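Side-chain contacts in carboxylesterase (Uncultured bacterium, PDB 5GMX), which hydrolyses carboxylic esters and also displays hydrolytic activity toward oxyimino cephalosporin antibiotics: residues P13-V18 with E43-L48; D98-F103 with A169-R174; G280-G285 with K297-M302; R309-E312 with R317-W320; Q365-T368 with G372-R375. All blocks are in the same frame, centred on the assembly; numbering follows the deposited sequence.

How the contacts relate
Contacts 4 and 5 lie nearest the bound phenylmethanesulfonic acid: the side chain of W320 in contact 4 is about 8 Å from it and that of M366 in contact 5 about 7 Å. Their own centres are about 21 Å apart. D311 of contact 4 also holds the backbone of Y160, a residue of the ligand pocket. Contacts 1 and 2 sit on opposite sides of the chain's centre, 40 Å apart between centres, one on the antiparallel sheet and the other among helices. Contact 3 runs closest to contact 1, about 6 Å at the nearest atoms, and its helix 296-302 is followed in the chain by strand 307-310 of contact 4.

Contact 1. Residues P13-V18 with E43-L48; sequences PEFTKV and EIVVDL
F15 lies obliquely against two consecutive valines of strand 43-51, and each of them offers it the CG2 methyl. The far rim of the ring goes to V45, with F15 CE2 3.6 Å from V45 CG2. The base of the side chain goes to V46: F15 CB is 3.7 Å from V46 CG2. With its CG anti to the carbonyl carbon (chi1 -74°), the phenyl group is carried across both methyls, and both meet the side chain obliquely. V46 has CG1 anti to its backbone N (chi1 -177°), which divides its branches between two partners: CG2 takes the phenylalanine, and CG1 turns to V18, one helical turn on, at a looser 4.5 Å from V18 CG1. No hydrogen bond joins the two segments, so the contact is purely apolar. L38 and I40 of strand 33-40 also touch F15, as does C386. Two neighbouring strand residues can both turn toward the helix because V45 and V46 together face L38 in a classic beta bulge. F15 is the N-cap residue of helix 16-27, which packs here on the antiparallel sheet of the beta-lactamase-like fold.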
# COMPACT_ATOMS: atom_id res chain seq x y z
N PRO A 13 19.73 -20.41 -1.93
CA PRO A 13 21.07 -20.42 -1.32
C PRO A 13 21.75 -19.05 -1.32
O PRO A 13 22.18 -18.57 -0.27
CB PRO A 13 21.83 -21.41 -2.20
CG PRO A 13 20.79 -22.38 -2.62
CD PRO A 13 19.52 -21.59 -2.79
N GLU A 14 21.80 -18.40 -2.48
CA GLU A 14 22.49 -17.13 -2.61
C GLU A 14 21.87 -16.03 -1.75
O GLU A 14 22.46 -14.97 -1.58
CB GLU A 14 22.52 -16.68 -4.08
CG GLU A 14 21.14 -16.49 -4.70
CD GLU A 14 20.54 -17.76 -5.30
OE1 GLU A 14 19.67 -17.63 -6.18
OE2 GLU A 14 20.93 -18.87 -4.87
N PHE A 15 20.69 -16.28 -1.19
CA PHE A 15 20.04 -15.26 -0.37
C PHE A 15 19.97 -15.64 1.10
O PHE A 15 19.17 -15.08 1.85
CB PHE A 15 18.63 -14.97 -0.89
CG PHE A 15 18.62 -14.16 -2.15
CD1 PHE A 15 18.87 -12.81 -2.11
CD2 PHE A 15 18.40 -14.76 -3.37
CE1 PHE A 15 18.89 -12.05 -3.27
CE2 PHE A 15 18.40 -14.02 -4.54
CZ PHE A 15 18.65 -12.66 -4.48
N THR A 16 20.85 -16.56 1.51
CA THR A 16 20.89 -17.04 2.90
C THR A 16 21.00 -15.92 3.92
O THR A 16 20.38 -15.98 4.99
CB THR A 16 22.07 -18.02 3.11
OG1 THR A 16 21.96 -19.11 2.19
CG2 THR A 16 22.10 -18.57 4.53
N LYS A 17 21.79 -14.89 3.60
CA LYS A 17 21.95 -13.75 4.50
C LYS A 17 20.60 -13.13 4.85
O LYS A 17 20.33 -12.81 6.02
CB LYS A 17 22.89 -12.71 3.88
CG LYS A 17 24.33 -13.20 3.77
CD LYS A 17 25.23 -12.22 3.04
CE LYS A 17 26.41 -12.93 2.38
NZ LYS A 17 27.30 -13.64 3.35
N VAL A 18 19.73 -13.01 3.85
CA VAL A 18 18.40 -12.46 4.08
C VAL A 18 17.68 -13.30 5.12
O VAL A 18 17.14 -12.75 6.09
CB VAL A 18 17.57 -12.42 2.79
CG1 VAL A 18 16.19 -11.81 3.07
CG2 VAL A 18 18.30 -11.64 1.72
N GLU A 43 10.74 -13.87 -10.39
CA GLU A 43 10.46 -15.09 -9.63
C GLU A 43 10.64 -14.87 -8.13
O GLU A 43 11.58 -14.21 -7.71
CB GLU A 43 11.38 -16.24 -10.10
CG GLU A 43 11.28 -16.59 -11.60
CD GLU A 43 9.93 -17.19 -12.03
OE1 GLU A 43 9.11 -17.56 -11.16
OE2 GLU A 43 9.69 -17.27 -13.25
N ILE A 44 9.75 -15.44 -7.33
CA ILE A 44 9.94 -15.45 -5.87
C ILE A 44 11.13 -16.35 -5.49
O ILE A 44 11.14 -17.54 -5.82
CB ILE A 44 8.67 -15.93 -5.14
CG1 ILE A 44 7.54 -14.91 -5.29
CG2 ILE A 44 8.97 -16.20 -3.66
CD1 ILE A 44 7.78 -13.59 -4.52
N VAL A 45 12.11 -15.80 -4.80
CA VAL A 45 13.30 -16.56 -4.43
C VAL A 45 13.50 -16.61 -2.92
O VAL A 45 14.28 -17.41 -2.41
CB VAL A 45 14.57 -15.98 -5.10
CG1 VAL A 45 14.47 -16.07 -6.62
CG2 VAL A 45 14.80 -14.54 -4.66
N VAL A 46 12.79 -15.75 -2.20
CA VAL A 46 12.72 -15.84 -0.75
C VAL A 46 11.25 -15.76 -0.31
O VAL A 46 10.51 -14.88 -0.75
CB VAL A 46 13.52 -14.74 -0.03
CG1 VAL A 46 13.47 -14.95 1.47
CG2 VAL A 46 14.97 -14.73 -0.51
N ASP A 47 10.85 -16.69 0.54
CA ASP A 47 9.48 -16.78 1.02
C ASP A 47 9.52 -17.35 2.43
O ASP A 47 9.56 -18.57 2.61
CB ASP A 47 8.64 -17.64 0.07
CG ASP A 47 7.19 -17.82 0.53
OD1 ASP A 47 6.77 -17.14 1.49
OD2 ASP A 47 6.47 -18.62 -0.11
N LEU A 48 9.52 -16.47 3.43
CA LEU A 48 9.77 -16.85 4.81
C LEU A 48 8.68 -16.36 5.76
O LEU A 48 8.04 -15.34 5.51
CB LEU A 48 11.12 -16.30 5.27
CG LEU A 48 12.37 -16.74 4.51
CD1 LEU A 48 13.55 -15.92 4.98
CD2 LEU A 48 12.64 -18.24 4.65

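Contact 2. Residues D98-F103 with A169-R174; sequences DYWPEF and AGEVAR
W100 lays the six-membered ring of its indole flat under the side chain of E171. The glutamate CG stands 3.6 Å from the centroid of that ring in W100, only 3° off the ring normal, a nearly perfectly centred CH-pi contact. Two conformations produce it. The indole CG of W100 is anti to the backbone N (chi1 -179°), which swings the ring out toward helix 165-175. E171 also starts out extended but bends at chi2 (61°), so CB and CG rest on the ring while the carboxylate turns off it at a steep angle. From there E171 OE1 receives R174 NH1 at 2.8 Å on its syn lone pair and also W138 NE1, while OE2 pairs with R175. The carboxylate is thus tied down on both oxygens. On the opposite face of the W100 ring lies F103 CD1, 3.6 Å above the plane, completing a sandwich. V172 comes to the edge instead, its CG2 4.2 Å from W100 CE3, and turns CG1 toward the ring of Y99. C142 and A146 of helix 138-146 also touch the indole. The contact joins the turn after helix 96-99 to helix 165-175, in the helical part of a fold that its family places with the beta-lactamases.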
# COMPACT_ATOMS: atom_id res chain seq x y z
N ASP A 98 -13.36 14.71 -15.64
CA ASP A 98 -13.64 14.05 -16.92
C ASP A 98 -14.24 12.66 -16.70
O ASP A 98 -15.09 12.21 -17.47
CB ASP A 98 -12.37 13.93 -17.77
CG ASP A 98 -11.96 15.25 -18.40
OD1 ASP A 98 -12.62 16.28 -18.11
OD2 ASP A 98 -10.98 15.27 -19.18
N TYR A 99 -13.80 11.99 -15.64
CA TYR A 99 -14.25 10.63 -15.33
C TYR A 99 -15.27 10.61 -14.19
O TYR A 99 -16.05 9.66 -14.05
CB TYR A 99 -13.07 9.74 -14.96
CG TYR A 99 -11.91 9.83 -15.91
CD1 TYR A 99 -11.99 9.29 -17.19
CD2 TYR A 99 -10.70 10.39 -15.51
CE1 TYR A 99 -10.92 9.35 -18.07
CE2 TYR A 99 -9.61 10.45 -16.38
CZ TYR A 99 -9.73 9.92 -17.65
OH TYR A 99 -8.66 9.97 -18.52
N TRP A 100 -15.21 11.64 -13.35
CA TRP A 100 -15.96 11.71 -12.10
C TRP A 100 -16.51 13.13 -11.99
O TRP A 100 -15.92 13.97 -11.32
CB TRP A 100 -15.05 11.35 -10.92
CG TRP A 100 -15.67 11.35 -9.55
CD1 TRP A 100 -16.99 11.54 -9.23
CD2 TRP A 100 -14.99 11.13 -8.31
NE1 TRP A 100 -17.16 11.46 -7.87
CE2 TRP A 100 -15.95 11.20 -7.28
CE3 TRP A 100 -13.65 10.87 -7.97
CZ2 TRP A 100 -15.62 11.03 -5.94
CZ3 TRP A 100 -13.33 10.71 -6.63
CH2 TRP A 100 -14.31 10.79 -5.63
N PRO A 101 -17.61 13.40 -12.70
CA PRO A 101 -18.13 14.77 -12.90
C PRO A 101 -18.43 15.50 -11.61
O PRO A 101 -18.10 16.68 -11.49
CB PRO A 101 -19.43 14.53 -13.70
CG PRO A 101 -19.24 13.19 -14.35
CD PRO A 101 -18.43 12.38 -13.37
N GLU A 102 -19.02 14.80 -10.65
CA GLU A 102 -19.36 15.39 -9.36
C GLU A 102 -18.13 15.94 -8.63
O GLU A 102 -18.25 16.82 -7.77
CB GLU A 102 -20.05 14.37 -8.45
CG GLU A 102 -21.32 13.75 -9.02
CD GLU A 102 -21.08 12.42 -9.72
OE1 GLU A 102 -20.02 12.24 -10.38
OE2 GLU A 102 -21.96 11.54 -9.62
N PHE A 103 -16.96 15.45 -9.00
CA PHE A 103 -15.73 15.89 -8.36
C PHE A 103 -15.42 17.35 -8.68
O PHE A 103 -14.64 17.99 -7.99
CB PHE A 103 -14.55 14.98 -8.78
CG PHE A 103 -13.33 15.12 -7.91
CD1 PHE A 103 -13.21 14.38 -6.74
CD2 PHE A 103 -12.31 15.97 -8.26
CE1 PHE A 103 -12.08 14.48 -5.95
CE2 PHE A 103 -11.17 16.09 -7.47
CZ PHE A 103 -11.06 15.33 -6.31
N ALA A 169 -8.80 7.50 -5.28
CA ALA A 169 -8.10 6.76 -6.33
C ALA A 169 -9.01 5.67 -6.89
O ALA A 169 -9.22 5.55 -8.12
CB ALA A 169 -6.81 6.16 -5.78
N GLY A 170 -9.58 4.91 -5.97
CA GLY A 170 -10.44 3.79 -6.29
C GLY A 170 -11.69 4.20 -7.05
O GLY A 170 -12.15 3.47 -7.93
N GLU A 171 -12.25 5.36 -6.72
CA GLU A 171 -13.46 5.81 -7.38
C GLU A 171 -13.14 6.22 -8.81
O GLU A 171 -13.96 6.01 -9.71
CB GLU A 171 -14.13 6.95 -6.62
CG GLU A 171 -15.45 7.42 -7.24
CD GLU A 171 -16.54 6.34 -7.32
OE1 GLU A 171 -16.35 5.22 -6.80
OE2 GLU A 171 -17.60 6.62 -7.92
N VAL A 172 -11.96 6.79 -9.03
CA VAL A 172 -11.58 7.03 -10.42
C VAL A 172 -11.52 5.71 -11.20
O VAL A 172 -12.10 5.56 -12.31
CB VAL A 172 -10.23 7.75 -10.52
CG1 VAL A 172 -9.75 7.83 -11.96
CG2 VAL A 172 -10.35 9.15 -9.93
N ALA A 173 -10.85 4.73 -10.58
CA ALA A 173 -10.74 3.39 -11.16
C ALA A 173 -12.10 2.77 -11.49
O ALA A 173 -12.26 2.17 -12.56
CB ALA A 173 -9.97 2.48 -10.21
N ARG A 174 -13.05 2.92 -10.58
CA ARG A 174 -14.38 2.36 -10.75
C ARG A 174 -15.14 3.09 -11.84
O ARG A 174 -15.88 2.47 -12.60
CB ARG A 174 -15.18 2.43 -9.44
CG ARG A 174 -14.68 1.53 -8.33
CD ARG A 174 -15.61 1.57 -7.12
NE ARG A 174 -16.92 1.00 -7.39
CZ ARG A 174 -18.06 1.69 -7.41
NH1 ARG A 174 -18.05 2.99 -7.17
NH2 ARG A 174 -19.22 1.08 -7.67

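Contact 3. Residues G280-G285 with K297-M302; sequences GALANG and KGIAEM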
# COMPACT_ATOMS: atom_id res chain seq x y z
N GLY A 280 7.28 -7.52 -7.30
CA GLY A 280 8.15 -8.35 -8.10
C GLY A 280 7.78 -8.22 -9.57
O GLY A 280 8.66 -8.04 -10.41
N ALA A 281 6.48 -8.28 -9.87
CA ALA A 281 6.01 -8.01 -11.24
C ALA A 281 6.41 -6.61 -11.68
O ALA A 281 6.89 -6.42 -12.80
CB ALA A 281 4.50 -8.19 -11.35
N LEU A 282 6.20 -5.63 -10.80
CA LEU A 282 6.53 -4.24 -11.17
C LEU A 282 8.02 -3.98 -11.38
O LEU A 282 8.40 -3.14 -12.19
CB LEU A 282 6.00 -3.26 -10.12
CG LEU A 282 4.47 -3.29 -9.97
CD1 LEU A 282 4.00 -2.24 -8.95
CD2 LEU A 282 3.76 -3.13 -11.32
N ALA A 283 8.86 -4.67 -10.62
CA ALA A 283 10.30 -4.50 -10.73
C ALA A 283 10.84 -5.21 -11.96
O ALA A 283 11.94 -4.89 -12.44
CB ALA A 283 10.97 -5.02 -9.48
N ASN A 284 10.08 -6.16 -12.48
CA ASN A 284 10.54 -6.96 -13.61
C ASN A 284 9.90 -6.52 -14.93
O ASN A 284 9.71 -7.32 -15.85
CB ASN A 284 10.25 -8.44 -13.36
CG ASN A 284 10.98 -9.35 -14.33
OD1 ASN A 284 12.16 -9.14 -14.62
ND2 ASN A 284 10.28 -10.36 -14.85
N GLY A 285 9.57 -5.24 -15.03
CA GLY A 285 8.99 -4.71 -16.25
C GLY A 285 7.53 -5.09 -16.45
O GLY A 285 7.01 -4.99 -17.56
N LYS A 297 6.25 0.76 -20.00
CA LYS A 297 5.83 2.15 -20.19
C LYS A 297 4.85 2.55 -19.10
O LYS A 297 4.95 3.64 -18.53
CB LYS A 297 5.20 2.35 -21.57
CG LYS A 297 4.10 3.43 -21.65
CD LYS A 297 2.73 2.80 -21.82
CE LYS A 297 1.65 3.80 -22.20
NZ LYS A 297 1.03 4.53 -21.04
N GLY A 298 3.92 1.65 -18.78
CA GLY A 298 2.91 1.92 -17.77
C GLY A 298 3.51 2.16 -16.40
O GLY A 298 3.08 3.06 -15.65
N ILE A 299 4.52 1.35 -16.07
CA ILE A 299 5.25 1.49 -14.82
C ILE A 299 6.00 2.81 -14.78
O ILE A 299 5.94 3.53 -13.78
CB ILE A 299 6.23 0.32 -14.61
CG1 ILE A 299 5.45 -0.98 -14.39
CG2 ILE A 299 7.15 0.58 -13.42
CD1 ILE A 299 6.30 -2.24 -14.52
N ALA A 300 6.70 3.15 -15.87
CA ALA A 300 7.37 4.44 -15.95
C ALA A 300 6.40 5.60 -15.72
O ALA A 300 6.71 6.57 -15.01
CB ALA A 300 8.06 4.59 -17.30
N GLU A 301 5.21 5.51 -16.32
CA GLU A 301 4.24 6.60 -16.21
C GLU A 301 3.66 6.73 -14.80
O GLU A 301 3.47 7.84 -14.33
CB GLU A 301 3.11 6.42 -17.24
CG GLU A 301 3.53 6.68 -18.69
CD GLU A 301 3.94 8.14 -18.92
OE1 GLU A 301 3.43 9.04 -18.21
OE2 GLU A 301 4.78 8.39 -19.81
N MSE A 302 3.38 5.61 -14.12
CA MSE A 302 2.81 5.71 -12.77
C MSE A 302 3.85 6.09 -11.71
O MSE A 302 3.50 6.48 -10.60
CB MSE A 302 2.10 4.40 -12.37
CG MSE A 302 2.90 3.39 -11.54
SE MSE A 302 2.08 1.57 -11.65
CE MSE A 302 1.65 1.76 -13.49
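The bond from E301 N to K297 O, 2.9 Å long, closes the helical turn that carries I299 up against L282 and G285. No hydrogen bond crosses between the two segments, and I299 does nearly all the touching from its side. Its CG1 is anti to the carbonyl carbon (chi1 -67°) and chi2 is extended at 166°, so the ethyl arm reaches straight out to the end of the facing helix. There I299 CD1 lies 3.3 Å from L282 O, a tight approach of a methyl to a carbonyl oxygen, and 3.7 Å from G285 C. The backbone around the helix terminus, more than any side chain, forms the seat for this methyl. L282 contributes one branch, its CD2 standing 4.1 Å from I299 CG1 and slanting past it. N284 is the first residue to leave the helical conformation, and G285 follows with a positive phi. The G285 carbonyl oxygen is in turn bonded to R292 NH1. F339 of strand 339-342 touches both L282 and I299, T79 of helix 72-86 lies against L282, and I294 leans on I299, so the C-terminal end of helix 272-283 meets the middle of helix 296-302 beside F339 of the antiparallel sheet.

Contact 4. Residues R309-E312 with R317-W320; sequences RKDE and RMRW
D311 and W320 meet through a hydrogen bond from the indole: W320 NE1 gives to D311 OD2 over 3.2 Å, with 161° at the hydrogen. The acceptor lies at the ring's edge, close to its plane, and the donor reaches the anti side of the carboxylate from somewhat outside the carboxylate plane. D311 directs its acid group here because CG is anti to the backbone N (chi1 -167°). Its CB also packs on the selenomethionine M318, 3.7 Å from M318 CG. M318 then curls back at chi2 and chi3 until its CE methyl sits 3.5 Å above one face of the W320 ring, near the rim. These groups are carried by a beta hairpin of strands 307-310 and 317-320, in which R309 and M318 form an antiparallel hydrogen-bonded pair. R309 N reaches M318 O at 3.0 Å, and M318 N returns to R309 O at 2.8 Å. K310 and R317 make the next, non-hydrogen-bonded pair, with their CA atoms just 3.7 Å apart. Farther out, D311 OD2 also accepts from N158 ND2, while OD1 accepts from V313 N, which makes an Asx turn, and also from I314 N and Y160 N. That many donors would favour a charged carboxylate. Y160 lines the pocket of the bound phenylmethanesulfonic acid, and H119 meets the ring of W320.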
# COMPACT_ATOMS: atom_id res chain seq x y z
N ARG A 309 8.19 17.82 -1.71
CA ARG A 309 7.96 18.97 -0.82
C ARG A 309 7.68 18.52 0.60
O ARG A 309 7.27 17.39 0.81
CB ARG A 309 6.77 19.82 -1.28
CG ARG A 309 6.98 20.67 -2.51
CD ARG A 309 5.83 21.68 -2.64
NE ARG A 309 4.59 21.04 -3.04
CZ ARG A 309 4.06 21.11 -4.26
NH1 ARG A 309 4.66 21.83 -5.20
NH2 ARG A 309 2.93 20.47 -4.53
N LYS A 310 7.85 19.43 1.56
CA LYS A 310 7.44 19.15 2.92
C LYS A 310 5.94 18.89 2.93
O LYS A 310 5.16 19.70 2.42
CB LYS A 310 7.80 20.30 3.87
CG LYS A 310 7.43 20.02 5.33
CD LYS A 310 8.26 20.84 6.31
CE LYS A 310 7.84 22.30 6.31
NZ LYS A 310 6.38 22.45 6.61
N ASP A 311 5.55 17.75 3.48
CA ASP A 311 4.16 17.33 3.41
C ASP A 311 3.32 17.96 4.51
O ASP A 311 3.69 17.90 5.69
CB ASP A 311 4.07 15.81 3.47
CG ASP A 311 2.70 15.29 3.09
OD1 ASP A 311 1.83 15.20 3.98
OD2 ASP A 311 2.50 14.99 1.89
N GLU A 312 2.17 18.52 4.13
CA GLU A 312 1.28 19.22 5.07
C GLU A 312 0.75 18.31 6.18
O GLU A 312 0.28 18.80 7.20
CB GLU A 312 0.10 19.84 4.31
CG GLU A 312 0.47 20.78 3.17
CD GLU A 312 1.08 22.09 3.65
OE1 GLU A 312 0.72 22.55 4.75
OE2 GLU A 312 1.92 22.66 2.91
N ARG A 317 9.70 16.19 4.07
CA ARG A 317 9.71 16.26 2.62
C ARG A 317 9.38 14.88 2.03
O ARG A 317 10.12 13.92 2.23
CB ARG A 317 11.06 16.73 2.10
CG ARG A 317 11.48 18.10 2.57
CD ARG A 317 12.73 18.53 1.84
NE ARG A 317 12.47 18.78 0.43
CZ ARG A 317 13.26 18.38 -0.57
NH1 ARG A 317 14.36 17.69 -0.30
NH2 ARG A 317 12.94 18.66 -1.82
N MSE A 318 8.26 14.79 1.32
CA MSE A 318 7.89 13.56 0.64
C MSE A 318 8.11 13.74 -0.84
O MSE A 318 7.85 14.82 -1.41
CB MSE A 318 6.43 13.20 0.93
CG MSE A 318 6.13 12.95 2.39
SE MSE A 318 7.07 11.34 3.00
CE MSE A 318 6.07 10.01 1.97
N ARG A 319 8.62 12.68 -1.45
CA ARG A 319 8.83 12.61 -2.88
C ARG A 319 7.75 11.72 -3.50
O ARG A 319 7.88 10.49 -3.54
CB ARG A 319 10.22 12.08 -3.19
CG ARG A 319 10.61 12.18 -4.64
CD ARG A 319 12.00 11.64 -4.86
NE ARG A 319 12.28 11.45 -6.28
CZ ARG A 319 12.99 10.45 -6.78
NH1 ARG A 319 13.52 9.54 -5.97
NH2 ARG A 319 13.19 10.38 -8.09
N TRP A 320 6.68 12.35 -3.98
CA TRP A 320 5.50 11.65 -4.48
C TRP A 320 5.50 11.47 -5.99
O TRP A 320 5.77 12.43 -6.76
CB TRP A 320 4.22 12.40 -4.08
CG TRP A 320 3.89 12.42 -2.62
CD1 TRP A 320 3.86 13.52 -1.80
CD2 TRP A 320 3.51 11.31 -1.80
NE1 TRP A 320 3.49 13.16 -0.53
CE2 TRP A 320 3.28 11.80 -0.50
CE3 TRP A 320 3.35 9.94 -2.04
CZ2 TRP A 320 2.89 10.98 0.56
CZ3 TRP A 320 2.97 9.12 -0.99
CH2 TRP A 320 2.75 9.65 0.30

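Contact 5. Residues Q365-T368 with G372-R375; sequences QMDT and GDPR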
# COMPACT_ATOMS: atom_id res chain seq x y z
N GLN A 365 3.41 -7.18 15.05
CA GLN A 365 3.90 -6.31 16.12
C GLN A 365 4.31 -4.94 15.59
O GLN A 365 5.33 -4.79 14.93
CB GLN A 365 5.07 -6.94 16.86
CG GLN A 365 5.66 -6.02 17.94
CD GLN A 365 4.64 -5.64 19.00
OE1 GLN A 365 4.19 -6.48 19.77
NE2 GLN A 365 4.27 -4.35 19.05
N MSE A 366 3.51 -3.93 15.90
CA MSE A 366 3.76 -2.59 15.40
C MSE A 366 4.88 -1.89 16.16
O MSE A 366 5.10 -2.16 17.33
CB MSE A 366 2.49 -1.75 15.49
CG MSE A 366 1.33 -2.29 14.67
SE MSE A 366 -0.23 -1.15 14.92
CE MSE A 366 0.40 0.46 14.03
N ASP A 367 5.58 -1.01 15.46
CA ASP A 367 6.58 -0.14 16.07
C ASP A 367 6.22 1.30 15.69
O ASP A 367 5.43 1.51 14.78
CB ASP A 367 7.99 -0.50 15.60
CG ASP A 367 9.07 0.07 16.51
OD1 ASP A 367 8.81 1.09 17.19
OD2 ASP A 367 10.18 -0.50 16.54
N THR A 368 6.79 2.27 16.39
CA THR A 368 6.41 3.67 16.19
C THR A 368 7.07 4.31 14.97
O THR A 368 8.13 4.93 15.07
CB THR A 368 6.76 4.52 17.43
OG1 THR A 368 8.14 4.33 17.76
CG2 THR A 368 5.89 4.11 18.60
N GLY A 372 10.33 3.19 7.29
CA GLY A 372 11.72 3.08 7.72
C GLY A 372 12.00 2.35 9.02
O GLY A 372 12.91 2.73 9.75
N ASP A 373 11.22 1.31 9.31
CA ASP A 373 11.47 0.44 10.47
C ASP A 373 12.83 -0.27 10.38
O ASP A 373 13.21 -0.74 9.30
CB ASP A 373 10.34 -0.59 10.59
CG ASP A 373 10.34 -1.31 11.94
OD1 ASP A 373 11.28 -2.09 12.22
OD2 ASP A 373 9.37 -1.12 12.71
N PRO A 374 13.57 -0.35 11.51
CA PRO A 374 14.85 -1.05 11.66
C PRO A 374 14.85 -2.49 11.13
O PRO A 374 15.83 -2.92 10.49
CB PRO A 374 15.08 -1.06 13.18
CG PRO A 374 14.38 0.15 13.65
CD PRO A 374 13.19 0.37 12.75
N ARG A 375 13.78 -3.23 11.40
CA ARG A 375 13.61 -4.59 10.88
C ARG A 375 13.74 -4.60 9.36
O ARG A 375 14.45 -5.44 8.76
CB ARG A 375 12.26 -5.15 11.32
CG ARG A 375 12.12 -5.24 12.84
CD ARG A 375 10.71 -5.61 13.27
NE ARG A 375 9.79 -4.47 13.17
CZ ARG A 375 8.51 -4.52 13.54
NH1 ARG A 375 8.00 -5.65 14.02
NH2 ARG A 375 7.75 -3.44 13.42
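R375 sends its side chain toward Q365 with CG anti to the carbonyl carbon (chi1 -61°) and a bend at chi3 (-77°), while D373 swings its carboxylate back along the arginine with CG anti to the backbone N (chi1 -166°). The guanidinium of R375 thus comes to lie between a backbone carbonyl and an acid. End-on, it grips one oxygen with two nitrogens: R375 NH1 reaches Q365 O at 2.9 Å and R375 NH2 reaches the same Q365 O at 3.2 Å, both with the oxygen close to the guanidinium plane. Side-on, it takes D373 with one nitrogen to each oxygen, R375 NE to D373 OD1 at 3.0 Å and R375 NH2 to D373 OD2 at 2.9 Å. These two donors come from well above the carboxylate plane. The anti lone pair of OD1 is used by the backbone, R375 N binding D373 OD1 at 2.9 Å. D367 crosses D373 at about a right angle, its CB 3.3 Å from D373 OD2. Its own carboxylate stands 4.0 Å away, D367 OD2 to D373 OD2, a like-charge approach that the arginine and N369, which also donates to D373 OD2, would ease. E31 gives R375 NH1 a further salt bridge. The loop that follows strand 357-363 is thereby fastened to the start of helix 374-385. M366 in it touches W344 of the ligand pocket, and D373 is the N-cap of that helix, its bond to R375 N being the capping bond.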